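Local structure of O-ureido-L-serine synthase (Streptomyces lavendulae, 3X44) at the interface of chains A and B. The protein catalyses the addition of hydroxyurea to O-acetyl-L-serine with pyridoxal 5'-phosphate as cofactor, making O-ureido-L-serine on the way to the antibiotic D-cycloserine. Residues are numbered along the deposited sequence; one frame, centred on the assembly and turned at random. Chains: chain A/B, O-ureido-L-serine synthase.

The interface of chains A and B. Residues chain A 298, 308; chain B 99, 103.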
ATOM      1  N   LEU A 298     -19.040 -11.737 -21.656  1.00 21.16           N
ATOM      2  CA  LEU A 298     -20.126 -11.042 -22.326  1.00 22.17           C
ATOM      3  C   LEU A 298     -20.850 -11.936 -23.325  1.00 21.17           C
ATOM      4  O   LEU A 298     -22.058 -11.810 -23.515  1.00 21.32           O
ATOM      5  CB  LEU A 298     -19.593  -9.811 -23.066  1.00 22.05           C
ATOM      6  CG  LEU A 298     -19.187  -8.568 -22.275  1.00 26.06           C
ATOM      7  CD1 LEU A 298     -19.387  -7.347 -23.153  1.00 23.63           C
ATOM      8  CD2 LEU A 298     -20.000  -8.450 -21.008  1.00 26.41           C
ATOM      9  N   GLU A 308     -29.807  -5.632 -25.288  1.00 29.24           N
ATOM     10  CA  GLU A 308     -28.827  -4.654 -25.744  1.00 29.28           C
ATOM     11  C   GLU A 308     -29.506  -3.414 -26.324  1.00 28.31           C
ATOM     12  O   GLU A 308     -28.836  -2.451 -26.702  1.00 29.76           O
ATOM     13  CB  GLU A 308     -27.914  -5.275 -26.799  1.00 26.79           C
ATOM     14  CG  GLU A 308     -26.960  -6.312 -26.251  1.00 29.22           C
ATOM     15  CD  GLU A 308     -26.334  -7.160 -27.340  1.00 31.45           C
ATOM     16  OE1 GLU A 308     -26.067  -6.620 -28.435  1.00 36.13           O
ATOM     17  OE2 GLU A 308     -26.112  -8.365 -27.103  1.00 31.93           O
TER
ATOM     18  N   VAL B  99     -20.784  -2.124 -27.741  1.00 18.55           N
ATOM     19  CA  VAL B  99     -21.813  -2.910 -27.077  1.00 19.18           C
ATOM     20  C   VAL B  99     -21.364  -3.376 -25.698  1.00 20.52           C
ATOM     21  O   VAL B  99     -22.196  -3.560 -24.806  1.00 22.39           O
ATOM     22  CB  VAL B  99     -22.255  -4.123 -27.951  1.00 20.58           C
ATOM     23  CG1 VAL B  99     -21.078  -5.074 -28.201  1.00 18.13           C
ATOM     24  CG2 VAL B  99     -23.407  -4.854 -27.274  1.00 20.25           C
ATOM     25  N   LYS B 103     -23.589  -3.743 -22.293  1.00 18.43           N
ATOM     26  CA  LYS B 103     -23.664  -4.941 -21.479  1.00 17.47           C
ATOM     27  C   LYS B 103     -23.156  -4.722 -20.067  1.00 20.31           C
ATOM     28  O   LYS B 103     -23.717  -5.261 -19.109  1.00 22.92           O
ATOM     29  CB  LYS B 103     -22.883  -6.077 -22.144  1.00 21.54           C
ATOM     30  CG  LYS B 103     -23.637  -6.742 -23.286  1.00 24.40           C
ATOM     31  CD  LYS B 103     -22.839  -7.887 -23.886  1.00 25.73           C
ATOM     32  CE  LYS B 103     -23.598  -8.545 -25.027  1.00 26.37           C
ATOM     33  NZ  LYS B 103     -23.591 -10.023 -24.889  1.00 26.61           N
TER
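B:Lys103 passes between A:Leu298 and A:Glu308, laying CB and CD against the first, CE against the second, and reaching both with its terminal amine nitrogen NZ. The patch belongs to the two-fold interface of two subunits of the homotetramer: helix 99-107 of chain B offers B:Val99 and B:Lys103, one turn apart, to two loop residues of chain A.

The lysine begins at CB, which lies 3.9 Å from both methyls of the leucine, A:Leu298 CD1 and CD2. CG lies beside the backbone N, opposite the carbonyl carbon (chi1 -79°), and from there the chain runs extended, crossing the leucine side chain at a slant. CD makes the tighter apolar contact, 3.6 Å from A:Leu298 CD1, and also touches CB of that residue. CE, next in the extended chain, faces the other neighbour, 3.3 Å from A:Glu308 OE2, a carboxylate oxygen.

The rotation about CD-CE bends the otherwise extended chain (chi4 -132°), bringing NZ to the main chain of the leucine. There it donates a hydrogen bond of 2.7 Å to A:Leu298 O, arriving from above the carbonyl plane, 44° out of it, rather than on a lone pair. The same nitrogen forms a looser salt bridge with the glutamate, so the main-chain oxygen holds the tip, and the carboxylate nearby would probably favour its charged form.

The glutamate, extended beyond CG, crosses the lysine at a slant and also packs on B:Val99. The valine meets it through its CG2 branch, which lies opposite the backbone N and sits 3.7 Å from A:Glu308 CD. The carboxylate therefore divides its two oxygens, OE2 facing the lysine and OE1 lying 3.4 Å from B:Val99 CG2.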